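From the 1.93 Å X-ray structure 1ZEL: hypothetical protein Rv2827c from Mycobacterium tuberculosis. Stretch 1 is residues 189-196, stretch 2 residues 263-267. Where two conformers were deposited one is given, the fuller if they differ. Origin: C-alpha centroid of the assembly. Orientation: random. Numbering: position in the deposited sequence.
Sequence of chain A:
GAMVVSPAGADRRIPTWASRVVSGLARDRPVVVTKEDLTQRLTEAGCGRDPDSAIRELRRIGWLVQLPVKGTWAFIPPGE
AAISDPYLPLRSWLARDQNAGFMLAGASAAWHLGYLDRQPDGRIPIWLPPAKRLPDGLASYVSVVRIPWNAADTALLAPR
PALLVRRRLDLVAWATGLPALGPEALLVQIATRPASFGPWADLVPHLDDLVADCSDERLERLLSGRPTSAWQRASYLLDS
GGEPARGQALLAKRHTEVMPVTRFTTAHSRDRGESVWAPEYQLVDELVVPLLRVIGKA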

# COMPACT_ATOMS: atom_id res chain seq x y z
N GLN A 189 -8.03 5.67 8.21
CA GLN A 189 -8.43 5.43 6.83
C GLN A 189 -9.67 4.55 6.79
O GLN A 189 -10.66 4.88 6.14
CB GLN A 189 -7.31 4.73 6.05
CG GLN A 189 -7.72 4.45 4.59
CD GLN A 189 -6.95 3.33 3.96
OE1 GLN A 189 -5.78 3.14 4.26
NE2 GLN A 189 -7.59 2.58 3.07
N ILE A 190 -9.61 3.42 7.49
CA ILE A 190 -10.70 2.46 7.36
C ILE A 190 -11.97 2.91 8.14
O ILE A 190 -13.08 2.50 7.81
CB ILE A 190 -10.20 1.06 7.78
CG1 ILE A 190 -9.88 1.03 9.27
CG2 ILE A 190 -8.89 0.73 7.03
CD1 ILE A 190 -9.49 -0.38 9.77
N ALA A 191 -11.80 3.74 9.17
CA ALA A 191 -12.96 4.37 9.84
C ALA A 191 -13.59 5.44 8.94
O ALA A 191 -14.82 5.55 8.83
CB ALA A 191 -12.53 4.99 11.18
N THR A 192 -12.75 6.23 8.29
CA THR A 192 -13.24 7.32 7.44
C THR A 192 -13.97 6.78 6.22
O THR A 192 -15.07 7.27 5.87
CB THR A 192 -12.09 8.27 7.00
OG1 THR A 192 -11.51 8.86 8.17
CG2 THR A 192 -12.59 9.38 6.07
N ARG A 193 -13.37 5.77 5.59
CA ARG A 193 -13.92 5.20 4.36
C ARG A 193 -13.82 3.68 4.42
O ARG A 193 -12.92 3.12 3.84
CB ARG A 193 -13.16 5.73 3.14
CG ARG A 193 -13.54 7.19 2.78
CD ARG A 193 -12.68 7.75 1.68
NE ARG A 193 -12.59 9.20 1.80
CZ ARG A 193 -12.08 10.00 0.87
NH1 ARG A 193 -11.64 9.49 -0.28
NH2 ARG A 193 -12.02 11.31 1.08
N PRO A 194 -14.73 3.02 5.15
CA PRO A 194 -14.64 1.57 5.28
C PRO A 194 -14.62 0.84 3.94
O PRO A 194 -14.06 -0.23 3.86
CB PRO A 194 -15.89 1.21 6.09
CG PRO A 194 -16.22 2.47 6.85
CD PRO A 194 -15.82 3.59 5.97
N ALA A 195 -15.20 1.44 2.89
CA ALA A 195 -15.31 0.77 1.58
C ALA A 195 -13.96 0.76 0.85
O ALA A 195 -13.76 -0.03 -0.09
CB ALA A 195 -16.40 1.45 0.69
N SER A 196 -13.03 1.59 1.33
CA SER A 196 -11.70 1.66 0.75
C SER A 196 -10.85 0.47 1.16
O SER A 196 -9.79 0.23 0.57
CB SER A 196 -10.98 2.95 1.16
OG SER A 196 -10.58 2.89 2.51
N ARG A 263 -23.70 4.56 10.21
CA ARG A 263 -23.58 3.13 9.96
C ARG A 263 -22.12 2.77 9.73
O ARG A 263 -21.38 3.53 9.10
CB ARG A 263 -24.42 2.70 8.76
CG ARG A 263 -25.91 2.61 9.01
CD ARG A 263 -26.65 2.18 7.73
NE ARG A 263 -28.11 2.13 7.89
CZ ARG A 263 -28.97 2.97 7.32
NH1 ARG A 263 -28.54 3.96 6.52
NH2 ARG A 263 -30.28 2.83 7.51
N PHE A 264 -21.71 1.63 10.25
CA PHE A 264 -20.39 1.09 10.01
C PHE A 264 -20.65 -0.03 9.04
O PHE A 264 -21.13 -1.08 9.42
CB PHE A 264 -19.74 0.54 11.29
CG PHE A 264 -18.23 0.53 11.24
CD1 PHE A 264 -17.47 0.86 12.34
CD2 PHE A 264 -17.56 0.23 10.05
CE1 PHE A 264 -16.07 0.88 12.27
CE2 PHE A 264 -16.17 0.25 9.97
CZ PHE A 264 -15.43 0.59 11.08
N THR A 265 -20.38 0.23 7.76
CA THR A 265 -20.76 -0.68 6.69
C THR A 265 -19.88 -0.40 5.47
O THR A 265 -19.42 0.72 5.28
CB THR A 265 -22.26 -0.52 6.30
OG1 THR A 265 -22.63 -1.57 5.39
CG2 THR A 265 -22.54 0.85 5.63
N THR A 266 -19.65 -1.42 4.64
CA THR A 266 -18.96 -1.21 3.36
C THR A 266 -19.95 -0.96 2.23
O THR A 266 -19.59 -0.50 1.13
CB THR A 266 -18.02 -2.37 3.00
OG1 THR A 266 -18.73 -3.61 3.13
CG2 THR A 266 -16.83 -2.40 3.92
N ALA A 267 -21.22 -1.27 2.52
CA ALA A 267 -22.34 -1.09 1.62
C ALA A 267 -23.58 -1.49 2.40
O ALA A 267 -23.79 -2.68 2.68
CB ALA A 267 -22.19 -1.95 0.33

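Stretch 1 carries the last turn of a helix, residues 189-192, into a short 3-10 segment, 194-196; stretch 2 leaves a strand at Phe264 and continues as loop. No hydrogen bond links the two, and the 229 Å² they bury, both sides summed, rests on van der Waals contact.

Gln189 lies out of reach of stretch 2 and serves stretch 1 itself. Its carbonyl O accepts from Arg193 N at 2.9 Å, the helical i to i+4 pattern, while its NE2 donates to Ser196 OG at 3.1 Å with a nearly linear angle of 172°. Ile190 contributes little: its O stands 4.4 Å from Phe264 CE2, at the margin of contact, and its side chain comes no nearer to stretch 2 than 5.9 Å, from CG1 to Phe264 CZ. Ala191 and Thr192 make no contact.

At Arg193 the backbone leaves helical geometry (phi/psi -137/79), and its CA-to-CB bond points away from stretch 2. Pro194, by contrast, points toward it and is the centre of the packing, with 64 Å² covered. Its CG meets Phe264 CE2 at 3.8 Å, an apolar contact in which the proline ring approaches the aromatic ring obliquely. Phe264, with chi1 at -155° (t), starts sideways, but the end of its side chain comes nearer. Pro194 CB also lies 3.7 Å from Thr265 O, so backbone as well as side chain lines this contact, and Pro194 O approaches the methyl Thr266 CG2 at 3.5 Å.

Ala195 CA lies 4.5 Å from Thr266 CA, the closest CA pair between the stretches; its CA-to-CB bond points sideways, and CB rests 3.8 Å from Thr266 O. Ser196 turns away and closes the segment internally: its N and OG both donate to Arg193 O, at 2.9 and 2.7 Å respectively.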